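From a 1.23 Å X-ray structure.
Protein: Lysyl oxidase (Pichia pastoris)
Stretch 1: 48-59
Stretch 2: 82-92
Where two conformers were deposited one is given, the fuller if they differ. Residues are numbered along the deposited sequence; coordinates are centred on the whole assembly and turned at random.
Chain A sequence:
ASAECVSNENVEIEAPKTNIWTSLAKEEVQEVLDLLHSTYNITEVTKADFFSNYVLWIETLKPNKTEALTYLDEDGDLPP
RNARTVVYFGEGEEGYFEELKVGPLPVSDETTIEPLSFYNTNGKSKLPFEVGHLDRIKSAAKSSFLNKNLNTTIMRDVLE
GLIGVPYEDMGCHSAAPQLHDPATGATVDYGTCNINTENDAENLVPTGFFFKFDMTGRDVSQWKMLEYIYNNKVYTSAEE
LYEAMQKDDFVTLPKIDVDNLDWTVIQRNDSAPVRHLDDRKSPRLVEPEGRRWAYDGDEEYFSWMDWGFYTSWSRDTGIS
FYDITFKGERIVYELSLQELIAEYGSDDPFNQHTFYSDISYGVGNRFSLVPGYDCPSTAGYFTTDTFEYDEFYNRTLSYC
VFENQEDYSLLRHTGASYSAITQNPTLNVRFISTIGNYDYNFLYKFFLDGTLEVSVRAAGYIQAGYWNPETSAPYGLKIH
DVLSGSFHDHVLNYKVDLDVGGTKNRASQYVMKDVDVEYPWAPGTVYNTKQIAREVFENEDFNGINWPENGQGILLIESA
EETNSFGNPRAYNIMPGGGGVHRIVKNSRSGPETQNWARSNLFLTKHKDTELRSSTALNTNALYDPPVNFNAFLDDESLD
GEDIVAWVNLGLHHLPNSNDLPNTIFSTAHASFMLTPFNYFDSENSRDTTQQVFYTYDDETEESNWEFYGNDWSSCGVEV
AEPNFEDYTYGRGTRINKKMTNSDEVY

Stretch 1 48-59: ADFFSNYVLWIE
Stretch 2 (82-92) NARTVVYFGEG

Two antiparallel strands, one running through Tyr-54 to Glu-59 and onward, the other through Ala-83 and ending at Phe-89, pair with axes at 154° and bury 933 Å² between the stretches. Tyr-54 N donates to Tyr-88 O (2.9 Å) and Tyr-88 N to Tyr-54 O (2.8 Å). A bulge follows: Leu-56 turns to phi/psi -94/-59, so its N (2.8 Å) and Trp-57 N (3.3 Å) share Val-86 O, while Val-86 N reaches Trp-57 O (3.0 Å). Beyond it Glu-59 and Arg-84 pair, N to O 2.8 Å both ways. The bulge sends Leu-56 CB toward the partner; with chi1 m, chi2 p, CD1 lies 4.0 Å from Tyr-88 CB.

Tyr-54, chi1 p, and Tyr-88, chi1 t, share a face with Trp-57, Val-86, Arg-84 and Glu-59. Tyr-88 CB sits over the Tyr-54 ring, 3.8 Å from its centroid, and the t rotamer carries Tyr-88 OH to Phe-50 O (2.7 Å), tying strand to type I turn Asp-49 to Ser-52. Val-86 CG2 meets the Trp-57 edge at CE3 (3.6 Å). Glu-59 (chi1 p, chi2 t) brings its carboxylate back to Arg-84, extended t,t,t, whose NH1 forms a salt bridge to Glu-59 OE2 (2.9 Å).

On the other face Val-55 CG2 touches Val-87 CG2 (4.2 Å), both valines t. The Asn-53 amide, chi1 m, accepts and donates at once: OD1 takes Gly-90 N (3.0 Å) and Glu-91 N (3.1 Å), ND2 donates to Glu-91 OE1 (2.9 Å). Glycine suits position 90: an ideal Gly-90 CB would lie 2.5 Å from both Phe-50 O and Ser-52 O.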

# COMPACT_ATOMS: atom_id res chain seq x y z
N ALA A 48 -0.14 42.43 24.83
CA ALA A 48 0.57 41.62 25.79
C ALA A 48 2.07 41.56 25.52
O ALA A 48 2.52 41.69 24.38
CB ALA A 48 -0.03 40.20 25.83
N ASP A 49 2.83 41.35 26.58
CA ASP A 49 4.25 41.04 26.50
C ASP A 49 4.58 39.95 27.52
O ASP A 49 3.67 39.37 28.12
CB ASP A 49 5.11 42.32 26.64
CG ASP A 49 5.01 42.98 27.99
OD1 ASP A 49 4.69 42.34 29.01
OD2 ASP A 49 5.31 44.18 28.13
N PHE A 50 5.86 39.66 27.73
CA PHE A 50 6.28 38.57 28.61
C PHE A 50 5.94 38.80 30.09
O PHE A 50 6.12 37.89 30.92
CB PHE A 50 7.79 38.33 28.50
CG PHE A 50 8.30 37.87 27.14
CD1 PHE A 50 9.56 38.27 26.73
CD2 PHE A 50 7.58 37.00 26.32
CE1 PHE A 50 10.09 37.85 25.51
CE2 PHE A 50 8.10 36.57 25.10
CZ PHE A 50 9.37 36.97 24.71
N PHE A 51 5.48 40.00 30.43
CA PHE A 51 5.17 40.33 31.82
C PHE A 51 3.67 40.48 32.06
O PHE A 51 3.23 40.74 33.18
CB PHE A 51 5.93 41.60 32.20
CG PHE A 51 7.42 41.44 32.10
CD1 PHE A 51 8.09 41.83 30.95
CD2 PHE A 51 8.15 40.81 33.12
CE1 PHE A 51 9.45 41.66 30.82
CE2 PHE A 51 9.52 40.61 32.99
CZ PHE A 51 10.18 41.05 31.85
N SER A 52 2.90 40.29 30.98
CA SER A 52 1.44 40.25 31.06
C SER A 52 0.94 38.86 31.40
O SER A 52 1.69 37.89 31.37
CB SER A 52 0.81 40.60 29.70
OG SER A 52 1.34 41.75 29.10
N ASN A 53 -0.36 38.77 31.68
CA ASN A 53 -1.07 37.49 31.64
C ASN A 53 -1.99 37.52 30.45
O ASN A 53 -2.62 38.54 30.19
CB ASN A 53 -1.94 37.26 32.88
CG ASN A 53 -1.22 37.56 34.17
OD1 ASN A 53 -0.06 37.21 34.36
ND2 ASN A 53 -1.95 38.17 35.12
N TYR A 54 -2.10 36.41 29.74
CA TYR A 54 -3.02 36.34 28.62
C TYR A 54 -3.44 34.91 28.34
O TYR A 54 -2.75 33.97 28.68
CB TYR A 54 -2.43 36.95 27.36
CG TYR A 54 -1.08 36.41 26.94
CD1 TYR A 54 -0.97 35.34 26.09
CD2 TYR A 54 0.09 37.02 27.39
CE1 TYR A 54 0.28 34.86 25.69
CE2 TYR A 54 1.35 36.54 27.01
CZ TYR A 54 1.44 35.48 26.16
OH TYR A 54 2.69 35.04 25.80
N VAL A 55 -4.60 34.76 27.72
CA VAL A 55 -5.14 33.44 27.44
C VAL A 55 -4.69 32.94 26.05
O VAL A 55 -4.85 33.65 25.04
CB VAL A 55 -6.69 33.45 27.53
CG1 VAL A 55 -7.30 32.08 27.23
CG2 VAL A 55 -7.13 33.91 28.91
N LEU A 56 -4.19 31.72 26.00
CA LEU A 56 -3.85 31.11 24.70
C LEU A 56 -4.98 30.26 24.13
O LEU A 56 -5.43 30.50 23.01
CB LEU A 56 -2.59 30.23 24.79
CG LEU A 56 -1.24 30.90 24.86
CD1 LEU A 56 -0.97 31.35 26.28
CD2 LEU A 56 -0.17 29.92 24.37
N TRP A 57 -5.38 29.25 24.91
CA TRP A 57 -6.24 28.17 24.43
C TRP A 57 -7.38 27.89 25.41
O TRP A 57 -7.21 28.03 26.63
CB TRP A 57 -5.42 26.90 24.24
CG TRP A 57 -4.40 27.02 23.16
CD1 TRP A 57 -4.54 27.67 21.96
CD2 TRP A 57 -3.06 26.53 23.20
NE1 TRP A 57 -3.38 27.59 21.25
CE2 TRP A 57 -2.46 26.88 21.98
CE3 TRP A 57 -2.31 25.80 24.14
CZ2 TRP A 57 -1.13 26.56 21.68
CZ3 TRP A 57 -0.99 25.48 23.84
CH2 TRP A 57 -0.41 25.86 22.61
N ILE A 58 -8.54 27.55 24.85
CA ILE A 58 -9.72 27.12 25.58
C ILE A 58 -10.40 26.04 24.76
O ILE A 58 -10.85 26.31 23.65
CB ILE A 58 -10.73 28.27 25.80
CG1 ILE A 58 -10.11 29.44 26.56
CG2 ILE A 58 -11.95 27.72 26.53
CD1 ILE A 58 -11.01 30.67 26.66
N GLU A 59 -10.39 24.81 25.28
CA GLU A 59 -10.94 23.68 24.54
C GLU A 59 -11.59 22.65 25.46
O GLU A 59 -11.44 22.69 26.67
CB GLU A 59 -9.87 23.01 23.69
CG GLU A 59 -8.82 22.29 24.51
CD GLU A 59 -7.98 21.29 23.72
OE1 GLU A 59 -8.24 21.08 22.52
OE2 GLU A 59 -7.07 20.72 24.36
N ASN A 82 -16.25 20.04 30.83
CA ASN A 82 -15.14 20.82 31.35
C ASN A 82 -14.33 21.37 30.19
O ASN A 82 -14.25 20.75 29.11
CB ASN A 82 -14.22 19.93 32.17
CG ASN A 82 -14.85 19.46 33.47
OD1 ASN A 82 -15.41 20.24 34.22
ND2 ASN A 82 -14.71 18.16 33.75
N ALA A 83 -13.68 22.50 30.45
CA ALA A 83 -12.68 23.06 29.55
C ALA A 83 -11.26 22.91 30.11
O ALA A 83 -11.03 23.09 31.29
CB ALA A 83 -12.97 24.54 29.32
N ARG A 84 -10.34 22.62 29.21
CA ARG A 84 -8.90 22.83 29.42
C ARG A 84 -8.60 24.22 28.87
O ARG A 84 -8.98 24.55 27.74
CB ARG A 84 -8.11 21.81 28.62
CG ARG A 84 -6.61 22.11 28.52
CD ARG A 84 -5.88 21.18 27.62
NE ARG A 84 -4.48 21.52 27.47
CZ ARG A 84 -3.87 21.80 26.33
NH1 ARG A 84 -4.55 21.85 25.18
NH2 ARG A 84 -2.55 22.07 26.35
N THR A 85 -7.92 25.03 29.67
CA THR A 85 -7.41 26.33 29.22
C THR A 85 -5.93 26.40 29.49
O THR A 85 -5.40 25.75 30.37
CB THR A 85 -8.16 27.47 29.95
OG1 THR A 85 -7.79 27.49 31.35
CG2 THR A 85 -9.70 27.24 29.93
N VAL A 86 -5.24 27.14 28.65
CA VAL A 86 -3.82 27.40 28.85
C VAL A 86 -3.70 28.93 28.86
O VAL A 86 -4.11 29.61 27.90
CB VAL A 86 -2.93 26.77 27.77
CG1 VAL A 86 -1.47 27.02 28.07
CG2 VAL A 86 -3.25 25.25 27.62
N VAL A 87 -3.09 29.43 29.95
CA VAL A 87 -2.98 30.86 30.23
C VAL A 87 -1.50 31.12 30.51
O VAL A 87 -0.86 30.42 31.30
CB VAL A 87 -3.85 31.26 31.43
CG1 VAL A 87 -3.71 32.75 31.76
CG2 VAL A 87 -5.32 30.87 31.20
N TYR A 88 -0.96 32.16 29.89
CA TYR A 88 0.36 32.64 30.26
C TYR A 88 0.24 33.60 31.42
O TYR A 88 -0.55 34.54 31.37
CB TYR A 88 1.06 33.32 29.10
CG TYR A 88 2.41 33.83 29.51
CD1 TYR A 88 3.49 32.96 29.68
CD2 TYR A 88 2.61 35.17 29.84
CE1 TYR A 88 4.72 33.42 30.10
CE2 TYR A 88 3.84 35.62 30.24
CZ TYR A 88 4.88 34.74 30.39
OH TYR A 88 6.12 35.19 30.77
N PHE A 89 0.99 33.32 32.48
CA PHE A 89 1.11 34.23 33.62
C PHE A 89 2.50 34.84 33.70
O PHE A 89 3.47 34.15 34.05
CB PHE A 89 0.80 33.50 34.92
CG PHE A 89 -0.64 33.10 35.06
CD1 PHE A 89 -1.04 31.82 34.76
CD2 PHE A 89 -1.60 34.02 35.46
CE1 PHE A 89 -2.35 31.44 34.86
CE2 PHE A 89 -2.93 33.64 35.58
CZ PHE A 89 -3.30 32.34 35.29
N GLY A 90 2.56 36.16 33.46
CA GLY A 90 3.79 36.91 33.56
C GLY A 90 3.84 37.88 34.72
O GLY A 90 4.87 38.49 34.94
N GLU A 91 2.76 37.98 35.50
CA GLU A 91 2.67 38.95 36.58
C GLU A 91 3.61 38.67 37.74
O GLU A 91 3.87 39.55 38.56
CB GLU A 91 1.22 39.02 37.10
CG GLU A 91 0.76 37.75 37.84
CD GLU A 91 -0.59 37.88 38.49
OE1 GLU A 91 -1.45 38.59 37.93
OE2 GLU A 91 -0.79 37.25 39.55
N GLY A 92 4.10 37.44 37.83
CA GLY A 92 5.03 37.06 38.88
C GLY A 92 6.49 37.36 38.60
O GLY A 92 6.87 37.91 37.56